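Local coordinates for protein E (PDB 3ZH5), which acts as a multifunctional bacterial adhesin that binds host epithelial cells and the host proteins vitronectin, laminin and plasminogen, at residues 79-85 against 103-109; 39-43 against 73-77; 47-51 against 64-68; 14-18 against 27-31; 54-58 against 95-99. All coordinates share one frame; numbering follows the deposited sequence.

In the fold
Four of the five contacts are strand pairings of one antiparallel sheet; the fifth packs a loop on its short strand 97-98. Contact 4 comes first along the chain, closing the hairpin of strands 16-19 and 25-34. Contacts 2 and 3 share strands 41-50 and 64-74, contact 3 nested inside the loop that contact 2 closes, their centres about 25 Å apart. Contact 1, which adds strand 106-109 to strand 79-88, opens after these close, and its segments alternate with those of contact 5. Contacts 3 and 4 meet through a salt bridge, contacts 3 and 5 through a backbone hydrogen bond. The sheet thus joins segments near and far in sequence, with helix 115-128 packed on it.

Contact 1 (79-85 against 103-109); sequences HLTQVRT and QKKHTLS
Gln103 OE1 is held by two donors, the backbone N of Thr85 at 2.8 Å and a water. The same water accepts from Gln82 NE2 and donates to Lys104 O. The other half of the Gln103 amide works too: NE2 gives a straight bond (168°) to Thr85 O at 3.0 Å, the acceptor lying in the amide plane. A side-chain amide thereby takes the place of a backbone partner just before the chain enters strand 106-109. NE2 also sits over one face of the Arg84 guanidinium, which is bridged to Asp86.

Lys105 reaches Val83 O with NZ at 2.7 Å, in the carbonyl plane, its chain extended until a bend at the last torsion. The strands then pair antiparallel: Gln82 N donates to His106 O at 2.8 Å, whereas the return bond from His106 N is weak. On one face Thr81 OG1 and Thr107 OG1 share a hydrogen bond of 2.7 Å. On the other, Gln82 CB lies 3.9 Å from the His106 ring centroid in a CH-pi contact, while Gln82 OE1 bonds to Lys71. Polar side chains thus continue the pairing of an edge strand beyond its backbone bonds and hold an irregular run of chain against strand 79-88.

Contact 2 (39-43 against 73-77); sequences PQIVH and LNCAN. With EDO (1,2-ethanediol), chain C.
Antiparallel strands 41-50 and 64-74 meet here at the start of one and the end of the other, with Val42 and Leu73 as a hydrogen-bonded pair. Val42 N donates to Leu73 O at 2.7 Å, and Leu73 N returns a bond to Val42 O. A third backbone bond, from Cys75 N to Gln40 O at 2.9 Å, carries the pairing past the last strand residue, and Cys75 itself forms the disulfide to Cys124 of helix 115-128. The end of this inner strand is therefore tied covalently to the helix. Val42 and Leu73 point to the same face of the sheet and pack on that helix, Val42 against Ile123 and Leu73 against Ala120, Ile123 and Cys124.

Gln40 folds its bent side chain alongside the cysteine, bringing OE1 within 3.5 Å of Cys75 CB. On the reverse face Ile41 pairs with Asn74, its CG1 lying 4.0 Å from Asn74 OD1. With CG anti to the backbone N (chi1 -171°), the Asn74 amide is carried forward along the chain, where OD1 accepts from Ala76 N at 3.1 Å. This is an Asx turn, and the donor stands above the carbonyl plane, not on a lone pair. It starts the chain's departure from the strand.

A molecule of 1,2-ethanediol, probably from the crystallisation liquor, rests on the same face as Ile41 and is also bonded to Asp35. Its O2 lies 3.4 Å from Ile41 CG2 and accepts a nearly straight bond from His43 NE2 at 2.7 Å, at the edge of the imidazole ring.

Contact 3 (47-51 against 64-68); sequences VVNLD and ARSVR
Val47 lays its CG2 methyl over the centre of the Arg68 guanidinium, 3.7 Å from Arg68 CZ. Conformation on both sides brings this about: CG2 of the valine is anti to its carbonyl carbon, and the arginine chain runs extended (chi1 -177°) before bending at chi3, which turns the flat group face-on to the methyl. The guanidinium is fixed in that pose by its rim, where NH1 makes salt bridges to Asp28 and Asp45 and NE donates to Gly93 O.

Next along the same face, Asn49 OD1 lies 3.4 Å from Ser66 CB and accepts from Trp92 N. Ser66 OG falls between the backbone N and the carbonyl carbon (chi1 67°), where it is hydrogen-bonded to Glu90 O and Gly93 N.

Leu50 closes the far end. Its CD2 meets Val67 CG2 at 3.9 Å on the reverse face, while CD1 leans toward Ala64, 3.7 Å from Ala64 O. Backbone bonds hold the side chains in step: Val48 N to Val67 O at 2.9 Å, the reciprocal Val67 N to Val48 O, and Leu50 N to Arg65 O. Arg65 and Ser66 both face Tyr88 on the neighbouring strand, a classic beta bulge, set where strand 64-74 turns a corner in an antiparallel sheet.

Contact 4 (14-18 against 27-31); sequences SGYIR and IDSES
Strands 16-19 and 25-34 form a beta hairpin, joined by backbone bonds between Ile17 and Ile27. Ile17 N donates to Ile27 O at 3.0 Å, and Ile27 N to Ile17 O at 2.9 Å. Past this pair, a bond from Ser29 N to Gly15 O is modelled, though the carbonyl is placed too near its surroundings for the detail to be trusted. Gly15 has a positive phi (89°), at which a CB would press on the preceding carbonyl O, so the position calls for glycine.

Apolar packing lies on one face, where Ile17 CB and Ile27 CB approach to 4.1 Å. Ile27 continues inward to Ala119 and Ile123 of helix 115-128, and so the hairpin rests on the helix.

Stacking of flat groups takes the other face. The Tyr16 ring and the Asp28 carboxylate are nearly parallel, 20° apart, with OD1 over the rim of the ring and Asp28 CB 3.7 Å from Tyr16 CE2. With CG anti to the backbone N (chi1 167°), Asp28 lays its carboxylate along the ring. OD2 is the salt-bridge partner of Arg68, and Trp92 meets the Tyr16 ring.

Turn bonds make up the last group. Asp28 OD1 accepts from Glu30 N at 3.1 Å, an Asx turn within the type I beta turn from Asp28 to Ser31. Asp28 O is gripped twice, by Ser31 N at 3.1 Å and by Ser31 OG at 2.7 Å.

Contact 5 (54-58 against 95-99); sequences LYVYP and GLRAA
Tyr57 reaches across to the backbone of Leu96, its OH donating to Leu96 O, which lies in the plane of the ring at its edge. The modelled distance from Tyr57 OH to Leu96 O is 2.5 Å, very short, and the exact length is best taken with caution. One face of the same ring receives Ala98 CB, 4.0 Å from the Tyr57 ring centroid and 17° off the normal, in a CH-pi contact displaced toward the rim. Leu96 comes in beside the phenol, with its CD2 at 3.7 Å from Tyr57 CE2; the two side chains slide past each other in opposite directions. Ala98 CB also touches the chain just before the tyrosine, lying 3.6 Å from Val56 O.

The ring is delivered to this place by a first torsion that sets CG anti to the carbonyl carbon (chi1 -75°) and a second (chi2 84°) that sets its plane roughly perpendicular to the CA-CB-CG plane. No strand pairing joins the two segments. Instead, an irregular loop, which follows the short strand 53-54, packs mainly by one aromatic side chain on Leu96 and the two-residue strand 97-98 that follows it, at the margin of the antiparallel sheet.

Behind this layer, strand 97-98 is held by a backbone bond between Ala98 and Phe87 and by a salt bridge from Arg97 to Asp86, while Leu96 N donates to Asp89 OD1. On the loop side, Leu54 is bonded through its backbone to Ala64, and Val56 leans on Phe87. Arg62 touches the side chains of both Tyr57 and Leu96.

Contact 1 (79-85 against 103-109)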
# COMPACT_ATOMS: atom_id res chain seq x y z
N HIS A 79 3.84 1.30 -14.87
CA HIS A 79 3.05 0.10 -14.58
C HIS A 79 3.20 -0.23 -13.12
O HIS A 79 4.32 -0.20 -12.57
CB HIS A 79 3.54 -1.11 -15.39
CG HIS A 79 3.21 -1.03 -16.85
ND1 HIS A 79 3.54 -2.03 -17.75
CD2 HIS A 79 2.62 -0.05 -17.58
CE1 HIS A 79 3.17 -1.67 -18.97
NE2 HIS A 79 2.61 -0.47 -18.89
N LEU A 80 2.08 -0.57 -12.50
CA LEU A 80 2.00 -0.87 -11.08
C LEU A 80 1.29 -2.20 -10.97
O LEU A 80 0.14 -2.32 -11.40
CB LEU A 80 1.13 0.16 -10.34
CG LEU A 80 1.17 -0.02 -8.81
CD1 LEU A 80 2.54 0.34 -8.29
CD2 LEU A 80 0.22 0.87 -8.10
N THR A 81 1.98 -3.20 -10.42
CA THR A 81 1.39 -4.52 -10.19
C THR A 81 0.99 -4.71 -8.74
O THR A 81 1.77 -4.41 -7.80
CB THR A 81 2.42 -5.58 -10.59
OG1 THR A 81 2.86 -5.31 -11.94
CG2 THR A 81 1.89 -6.99 -10.43
N GLN A 82 -0.24 -5.15 -8.54
CA GLN A 82 -0.74 -5.59 -7.24
C GLN A 82 -0.40 -7.05 -7.11
O GLN A 82 -0.86 -7.87 -7.94
CB GLN A 82 -2.25 -5.38 -7.14
CG GLN A 82 -2.99 -6.10 -5.99
CD GLN A 82 -2.58 -5.76 -4.59
OE1 GLN A 82 -2.10 -4.66 -4.29
NE2 GLN A 82 -2.81 -6.70 -3.68
N VAL A 83 0.37 -7.39 -6.08
CA VAL A 83 0.88 -8.76 -5.91
C VAL A 83 0.14 -9.52 -4.83
O VAL A 83 -0.17 -10.71 -4.99
CB VAL A 83 2.39 -8.73 -5.55
CG1 VAL A 83 2.89 -10.11 -5.14
CG2 VAL A 83 3.14 -8.19 -6.75
N ARG A 84 -0.10 -8.89 -3.70
CA ARG A 84 -0.82 -9.58 -2.63
C ARG A 84 -1.35 -8.62 -1.58
O ARG A 84 -0.93 -7.44 -1.50
CB ARG A 84 0.00 -10.67 -1.98
CG ARG A 84 1.00 -10.21 -0.97
CD ARG A 84 1.64 -11.35 -0.21
NE ARG A 84 0.77 -11.88 0.85
CZ ARG A 84 0.30 -13.13 0.92
NH1 ARG A 84 0.62 -14.03 -0.01
NH2 ARG A 84 -0.48 -13.50 1.94
N THR A 85 -2.31 -9.16 -0.83
CA THR A 85 -3.02 -8.42 0.18
C THR A 85 -3.07 -9.19 1.48
O THR A 85 -3.37 -10.38 1.49
CB THR A 85 -4.47 -8.17 -0.25
OG1 THR A 85 -4.48 -7.33 -1.40
CG2 THR A 85 -5.23 -7.50 0.87
N GLN A 103 -5.05 -14.93 -4.20
CA GLN A 103 -4.65 -13.55 -4.31
C GLN A 103 -4.97 -13.10 -5.72
O GLN A 103 -4.59 -13.76 -6.70
CB GLN A 103 -3.15 -13.42 -4.01
CG GLN A 103 -2.78 -13.69 -2.56
CD GLN A 103 -3.10 -12.52 -1.66
OE1 GLN A 103 -3.33 -11.42 -2.14
NE2 GLN A 103 -3.12 -12.75 -0.34
N LYS A 104 -5.68 -12.00 -5.82
CA LYS A 104 -6.04 -11.44 -7.11
C LYS A 104 -4.99 -10.46 -7.51
O LYS A 104 -4.68 -9.55 -6.75
CB LYS A 104 -7.40 -10.76 -7.05
CG LYS A 104 -8.55 -11.71 -7.36
CD LYS A 104 -8.45 -12.21 -8.81
CE LYS A 104 -8.46 -13.74 -8.90
NZ LYS A 104 -9.83 -14.32 -8.73
N LYS A 105 -4.39 -10.67 -8.67
CA LYS A 105 -3.24 -9.91 -9.10
C LYS A 105 -3.66 -9.15 -10.36
O LYS A 105 -4.54 -9.58 -11.11
CB LYS A 105 -1.96 -10.81 -9.37
CG LYS A 105 -1.48 -11.63 -8.18
CD LYS A 105 -0.56 -12.85 -8.66
CE LYS A 105 -0.28 -13.86 -7.53
NZ LYS A 105 0.15 -13.09 -6.26
N HIS A 106 -3.08 -7.97 -10.55
CA HIS A 106 -3.26 -7.26 -11.80
C HIS A 106 -2.20 -6.20 -11.90
O HIS A 106 -1.65 -5.81 -10.89
CB HIS A 106 -4.66 -6.59 -11.81
CG HIS A 106 -4.91 -5.66 -10.65
ND1 HIS A 106 -4.45 -4.35 -10.64
CD2 HIS A 106 -5.56 -5.82 -9.48
CE1 HIS A 106 -4.81 -3.77 -9.52
NE2 HIS A 106 -5.49 -4.63 -8.80
N THR A 107 -1.91 -5.78 -13.12
CA THR A 107 -1.06 -4.65 -13.40
C THR A 107 -1.87 -3.53 -14.07
O THR A 107 -2.70 -3.80 -14.98
CB THR A 107 0.03 -5.12 -14.29
OG1 THR A 107 0.79 -6.07 -13.53
CG2 THR A 107 0.91 -3.98 -14.81
N LEU A 108 -1.71 -2.30 -13.55
CA LEU A 108 -2.31 -1.12 -14.19
C LEU A 108 -1.25 -0.27 -14.85
O LEU A 108 -0.08 -0.33 -14.50
CB LEU A 108 -2.95 -0.19 -13.17
CG LEU A 108 -3.87 -0.74 -12.10
CD1 LEU A 108 -3.16 -0.59 -10.79
CD2 LEU A 108 -5.19 0.02 -12.12
N SER A 109 -1.67 0.60 -15.76
CA SER A 109 -0.83 1.66 -16.23
C SER A 109 -1.43 2.92 -15.55
O SER A 109 -2.54 3.27 -15.84
CB SER A 109 -0.92 1.74 -17.74
OG SER A 109 -0.06 2.72 -18.26
O HOH W 1 1.64 1.84 -20.66
O HOH W 2 -3.87 -9.39 -4.41

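Contact 2 (39-43 against 73-77)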
# COMPACT_ATOMS: atom_id res chain seq x y z
N PRO A 39 17.09 -1.05 -12.11
CA PRO A 39 16.87 -0.11 -11.01
C PRO A 39 15.63 0.68 -11.17
O PRO A 39 15.31 1.31 -10.19
CB PRO A 39 18.06 0.86 -11.12
CG PRO A 39 19.14 -0.01 -11.72
CD PRO A 39 18.42 -0.84 -12.73
N GLN A 40 14.96 0.67 -12.33
CA GLN A 40 13.72 1.44 -12.51
C GLN A 40 12.54 0.71 -11.86
O GLN A 40 11.44 1.26 -11.72
CB GLN A 40 13.46 1.69 -14.00
CG GLN A 40 14.28 2.87 -14.60
CD GLN A 40 13.81 4.24 -14.08
OE1 GLN A 40 13.83 4.49 -12.87
NE2 GLN A 40 13.34 5.11 -14.98
N ILE A 41 12.77 -0.54 -11.44
CA ILE A 41 11.70 -1.35 -10.91
C ILE A 41 11.76 -1.31 -9.38
O ILE A 41 12.80 -1.57 -8.80
CB ILE A 41 11.77 -2.80 -11.48
CG1 ILE A 41 11.35 -2.77 -12.95
CG2 ILE A 41 10.80 -3.71 -10.74
CD1 ILE A 41 11.31 -4.14 -13.59
N VAL A 42 10.67 -0.90 -8.72
CA VAL A 42 10.72 -0.79 -7.27
C VAL A 42 9.59 -1.53 -6.64
O VAL A 42 8.44 -1.33 -7.02
CB VAL A 42 10.64 0.71 -6.80
CG1 VAL A 42 10.83 0.81 -5.30
CG2 VAL A 42 11.67 1.56 -7.53
N HIS A 43 9.91 -2.31 -5.62
CA HIS A 43 8.91 -3.04 -4.84
C HIS A 43 8.62 -2.30 -3.54
O HIS A 43 9.54 -1.78 -2.87
CB HIS A 43 9.36 -4.47 -4.46
CG HIS A 43 9.66 -5.40 -5.61
ND1 HIS A 43 9.44 -6.74 -5.53
CD2 HIS A 43 10.21 -5.18 -6.83
CE1 HIS A 43 9.79 -7.33 -6.66
NE2 HIS A 43 10.24 -6.39 -7.47
N LEU A 73 6.31 -1.42 -8.80
CA LEU A 73 6.26 -0.29 -9.71
C LEU A 73 7.40 -0.28 -10.72
O LEU A 73 8.57 -0.37 -10.35
CB LEU A 73 6.24 1.03 -8.90
CG LEU A 73 6.41 2.33 -9.67
CD1 LEU A 73 5.12 2.58 -10.44
CD2 LEU A 73 6.71 3.50 -8.69
N ASN A 74 7.06 -0.10 -11.99
CA ASN A 74 8.04 0.24 -13.00
C ASN A 74 8.05 1.75 -13.32
O ASN A 74 7.12 2.27 -13.91
CB ASN A 74 7.77 -0.57 -14.26
CG ASN A 74 8.87 -0.43 -15.28
OD1 ASN A 74 9.83 0.32 -15.08
ND2 ASN A 74 8.77 -1.19 -16.35
N CYS A 75 9.12 2.44 -12.92
CA CYS A 75 9.21 3.90 -13.04
C CYS A 75 9.35 4.35 -14.49
O CYS A 75 9.14 5.53 -14.78
CB CYS A 75 10.38 4.47 -12.21
SG CYS A 75 10.07 4.32 -10.46
N ALA A 76 9.70 3.45 -15.39
CA ALA A 76 9.90 3.83 -16.79
C ALA A 76 8.55 3.97 -17.56
O ALA A 76 8.45 4.74 -18.51
CB ALA A 76 10.79 2.82 -17.49
N ASN A 77 7.54 3.22 -17.16
CA ASN A 77 6.25 3.27 -17.85
C ASN A 77 5.08 3.40 -16.89
O ASN A 77 3.92 3.37 -17.31
CB ASN A 77 6.08 2.06 -18.76
CG ASN A 77 6.23 0.72 -18.02
OD1 ASN A 77 6.17 0.66 -16.79
ND2 ASN A 77 6.41 -0.35 -18.79
C1 EDO C . 9.82 -7.73 -11.34
O1 EDO C . 9.48 -7.63 -12.74
C2 EDO C . 11.29 -7.37 -11.12
O2 EDO C . 11.52 -6.86 -9.78

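Contact 3 (47-51 against 64-68)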
# COMPACT_ATOMS: atom_id res chain seq x y z
N VAL A 47 0.02 0.72 2.57
CA VAL A 47 -0.64 0.36 3.83
C VAL A 47 -1.83 1.28 4.00
O VAL A 47 -1.65 2.47 3.95
CB VAL A 47 0.29 0.51 5.03
CG1 VAL A 47 -0.46 0.39 6.30
CG2 VAL A 47 1.38 -0.59 4.96
N VAL A 48 -3.02 0.71 4.17
CA VAL A 48 -4.24 1.51 4.34
C VAL A 48 -4.83 1.32 5.70
O VAL A 48 -5.15 0.20 6.07
CB VAL A 48 -5.33 1.10 3.33
CG1 VAL A 48 -6.54 1.97 3.48
CG2 VAL A 48 -4.80 1.18 1.91
N ASN A 49 -4.99 2.40 6.47
CA ASN A 49 -5.73 2.32 7.71
C ASN A 49 -7.21 2.49 7.40
O ASN A 49 -7.61 3.46 6.75
CB ASN A 49 -5.23 3.36 8.71
CG ASN A 49 -3.85 3.07 9.20
OD1 ASN A 49 -3.40 1.93 9.17
ND2 ASN A 49 -3.15 4.10 9.67
N LEU A 50 -8.02 1.53 7.85
CA LEU A 50 -9.43 1.43 7.45
C LEU A 50 -10.36 2.30 8.27
O LEU A 50 -10.09 2.60 9.43
CB LEU A 50 -9.91 -0.02 7.57
CG LEU A 50 -9.23 -1.04 6.67
CD1 LEU A 50 -9.70 -2.42 7.05
CD2 LEU A 50 -9.50 -0.75 5.22
N ASP A 51 -11.48 2.66 7.64
CA ASP A 51 -12.55 3.48 8.24
C ASP A 51 -13.63 2.61 8.87
O ASP A 51 -14.47 3.08 9.63
CB ASP A 51 -13.22 4.32 7.16
CG ASP A 51 -12.66 5.71 7.08
OD1 ASP A 51 -12.48 6.31 8.16
OD2 ASP A 51 -12.38 6.19 5.96
N ALA A 64 -10.31 -6.50 10.89
CA ALA A 64 -9.04 -5.90 10.53
C ALA A 64 -9.15 -4.40 10.67
O ALA A 64 -10.22 -3.84 10.42
CB ALA A 64 -8.68 -6.25 9.11
N ARG A 65 -8.04 -3.76 11.03
CA ARG A 65 -7.92 -2.30 11.08
C ARG A 65 -7.04 -1.71 9.98
O ARG A 65 -7.12 -0.52 9.68
CB ARG A 65 -7.38 -1.86 12.44
CG ARG A 65 -8.35 -2.15 13.57
CD ARG A 65 -7.86 -1.64 14.91
NE ARG A 65 -8.71 -2.16 15.97
CZ ARG A 65 -9.06 -1.49 17.06
NH1 ARG A 65 -8.62 -0.25 17.26
NH2 ARG A 65 -9.85 -2.06 17.96
N SER A 66 -6.19 -2.52 9.36
CA SER A 66 -5.42 -2.02 8.22
C SER A 66 -5.18 -3.12 7.20
O SER A 66 -5.43 -4.29 7.46
CB SER A 66 -4.08 -1.40 8.69
OG SER A 66 -3.20 -2.41 9.23
N VAL A 67 -4.75 -2.71 6.01
CA VAL A 67 -4.42 -3.63 4.95
C VAL A 67 -3.03 -3.30 4.47
O VAL A 67 -2.67 -2.15 4.34
CB VAL A 67 -5.37 -3.44 3.77
CG1 VAL A 67 -5.22 -4.57 2.78
CG2 VAL A 67 -6.79 -3.38 4.29
N ARG A 68 -2.22 -4.32 4.21
CA ARG A 68 -0.93 -4.11 3.62
C ARG A 68 -0.94 -4.76 2.24
O ARG A 68 -1.28 -5.94 2.10
CB ARG A 68 0.11 -4.76 4.54
CG ARG A 68 1.56 -4.61 4.15
CD ARG A 68 2.46 -5.12 5.28
NE ARG A 68 2.63 -4.22 6.43
CZ ARG A 68 3.49 -3.20 6.47
NH1 ARG A 68 4.24 -2.93 5.41
NH2 ARG A 68 3.61 -2.47 7.55

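Contact 4 (14-18 against 27-31)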
# COMPACT_ATOMS: atom_id res chain seq x y z
N SER A 14 6.60 6.97 11.81
CA SER A 14 7.85 7.23 11.11
C SER A 14 8.09 6.25 9.97
O SER A 14 7.93 5.02 10.10
CB SER A 14 9.03 7.23 12.12
OG SER A 14 10.07 6.36 11.69
N GLY A 15 8.48 6.81 8.83
CA GLY A 15 8.70 6.07 7.62
C GLY A 15 7.50 5.89 6.71
O GLY A 15 7.65 5.42 5.58
N TYR A 16 6.30 6.23 7.17
CA TYR A 16 5.11 6.09 6.33
C TYR A 16 4.88 7.41 5.62
O TYR A 16 4.98 8.46 6.22
CB TYR A 16 3.89 5.68 7.16
CG TYR A 16 3.98 4.25 7.60
CD1 TYR A 16 4.85 3.87 8.62
CD2 TYR A 16 3.22 3.26 6.98
CE1 TYR A 16 4.96 2.54 9.01
CE2 TYR A 16 3.32 1.93 7.35
CZ TYR A 16 4.19 1.57 8.37
OH TYR A 16 4.30 0.25 8.76
N ILE A 17 4.61 7.33 4.34
CA ILE A 17 4.46 8.47 3.51
C ILE A 17 2.97 8.55 3.14
O ILE A 17 2.43 7.64 2.51
CB ILE A 17 5.28 8.36 2.24
CG1 ILE A 17 6.78 8.10 2.54
CG2 ILE A 17 5.11 9.64 1.42
CD1 ILE A 17 7.59 7.98 1.27
N ARG A 18 2.32 9.62 3.53
CA ARG A 18 0.89 9.76 3.28
C ARG A 18 0.66 10.24 1.86
O ARG A 18 1.39 11.08 1.34
CB ARG A 18 0.29 10.72 4.31
CG ARG A 18 -1.15 11.10 4.12
CD ARG A 18 -1.52 12.09 5.23
NE ARG A 18 -1.90 11.39 6.45
CZ ARG A 18 -1.70 11.84 7.68
NH1 ARG A 18 -1.10 13.00 7.89
NH2 ARG A 18 -2.10 11.11 8.72
N ILE A 27 2.64 4.85 1.85
CA ILE A 27 3.74 3.96 1.41
C ILE A 27 4.54 3.63 2.65
O ILE A 27 4.83 4.52 3.44
CB ILE A 27 4.70 4.69 0.47
CG1 ILE A 27 3.99 5.03 -0.83
CG2 ILE A 27 6.00 3.87 0.24
CD1 ILE A 27 4.69 6.09 -1.58
N ASP A 28 4.87 2.36 2.86
CA ASP A 28 5.70 2.02 4.00
C ASP A 28 7.11 2.13 3.47
O ASP A 28 7.57 1.29 2.65
CB ASP A 28 5.32 0.65 4.56
CG ASP A 28 6.34 0.10 5.56
OD1 ASP A 28 7.33 0.79 5.90
OD2 ASP A 28 6.11 -1.04 6.05
N SER A 29 7.79 3.19 3.91
CA SER A 29 9.08 3.57 3.34
C SER A 29 10.12 2.47 3.58
O SER A 29 10.99 2.23 2.75
CB SER A 29 9.53 4.90 3.93
OG SER A 29 10.49 5.51 3.11
N GLU A 30 9.98 1.78 4.70
CA GLU A 30 10.96 0.79 5.14
C GLU A 30 10.93 -0.44 4.24
O GLU A 30 11.96 -1.12 4.07
CB GLU A 30 10.67 0.38 6.59
CG GLU A 30 11.72 -0.51 7.24
CD GLU A 30 11.61 -1.97 6.80
OE1 GLU A 30 10.56 -2.34 6.23
OE2 GLU A 30 12.59 -2.73 7.01
N SER A 31 9.76 -0.71 3.67
CA SER A 31 9.52 -1.87 2.81
C SER A 31 10.04 -1.77 1.37
O SER A 31 10.01 -2.77 0.62
CB SER A 31 8.00 -2.12 2.75
OG SER A 31 7.35 -1.24 1.86

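Contact 5 (54-58 against 95-99)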
# COMPACT_ATOMS: atom_id res chain seq x y z
N LEU A 54 -13.11 -4.86 8.74
CA LEU A 54 -13.43 -5.96 7.84
C LEU A 54 -13.31 -7.26 8.62
O LEU A 54 -12.29 -7.51 9.25
CB LEU A 54 -12.49 -5.98 6.63
CG LEU A 54 -12.56 -4.76 5.71
CD1 LEU A 54 -11.60 -4.94 4.54
CD2 LEU A 54 -13.98 -4.50 5.22
N TYR A 55 -14.37 -8.06 8.61
CA TYR A 55 -14.37 -9.32 9.34
C TYR A 55 -13.87 -10.41 8.42
O TYR A 55 -14.66 -11.08 7.75
CB TYR A 55 -15.78 -9.63 9.84
CG TYR A 55 -16.28 -8.63 10.86
CD1 TYR A 55 -16.81 -7.42 10.46
CD2 TYR A 55 -16.21 -8.90 12.21
CE1 TYR A 55 -17.27 -6.50 11.39
CE2 TYR A 55 -16.66 -8.01 13.14
CZ TYR A 55 -17.19 -6.81 12.73
OH TYR A 55 -17.64 -5.91 13.67
N VAL A 56 -12.55 -10.59 8.41
CA VAL A 56 -11.89 -11.51 7.49
C VAL A 56 -11.12 -12.61 8.22
O VAL A 56 -10.28 -13.28 7.64
CB VAL A 56 -10.88 -10.76 6.59
CG1 VAL A 56 -11.60 -10.02 5.48
CG2 VAL A 56 -10.02 -9.79 7.41
N TYR A 57 -11.42 -12.79 9.50
CA TYR A 57 -10.67 -13.71 10.33
C TYR A 57 -11.49 -14.94 10.57
O TYR A 57 -12.70 -14.93 10.32
CB TYR A 57 -10.35 -13.04 11.65
CG TYR A 57 -9.24 -12.03 11.52
CD1 TYR A 57 -9.51 -10.74 11.10
CD2 TYR A 57 -7.93 -12.37 11.81
CE1 TYR A 57 -8.52 -9.81 10.98
CE2 TYR A 57 -6.93 -11.45 11.68
CZ TYR A 57 -7.22 -10.17 11.27
OH TYR A 57 -6.22 -9.25 11.15
N PRO A 58 -10.85 -16.00 11.09
CA PRO A 58 -11.50 -17.27 11.40
C PRO A 58 -12.66 -17.03 12.33
O PRO A 58 -13.74 -17.59 12.15
CB PRO A 58 -10.40 -18.05 12.12
CG PRO A 58 -9.48 -17.00 12.65
CD PRO A 58 -9.46 -15.99 11.58
N GLY A 95 0.31 -6.68 13.41
CA GLY A 95 -0.51 -7.43 14.34
C GLY A 95 -0.96 -8.76 13.78
O GLY A 95 -0.25 -9.39 12.99
N LEU A 96 -2.15 -9.20 14.18
CA LEU A 96 -2.64 -10.51 13.75
C LEU A 96 -3.11 -10.42 12.31
O LEU A 96 -3.90 -9.54 11.95
CB LEU A 96 -3.78 -11.00 14.63
CG LEU A 96 -4.27 -12.41 14.27
CD1 LEU A 96 -3.23 -13.47 14.64
CD2 LEU A 96 -5.61 -12.74 14.91
N ARG A 97 -2.65 -11.37 11.50
CA ARG A 97 -2.78 -11.28 10.06
C ARG A 97 -3.80 -12.26 9.49
O ARG A 97 -3.98 -13.36 10.00
CB ARG A 97 -1.41 -11.60 9.44
CG ARG A 97 -1.39 -11.47 7.92
CD ARG A 97 -0.09 -11.95 7.34
NE ARG A 97 0.02 -13.40 7.40
CZ ARG A 97 -0.63 -14.23 6.60
NH1 ARG A 97 -1.43 -13.75 5.66
NH2 ARG A 97 -0.47 -15.55 6.73
N ALA A 98 -4.45 -11.88 8.40
CA ALA A 98 -5.28 -12.82 7.67
C ALA A 98 -5.14 -12.50 6.20
O ALA A 98 -4.65 -11.45 5.83
CB ALA A 98 -6.72 -12.74 8.09
N ALA A 99 -5.56 -13.44 5.36
CA ALA A 99 -5.40 -13.25 3.93
C ALA A 99 -6.38 -14.13 3.19
O ALA A 99 -6.76 -15.19 3.68
CB ALA A 99 -3.97 -13.58 3.52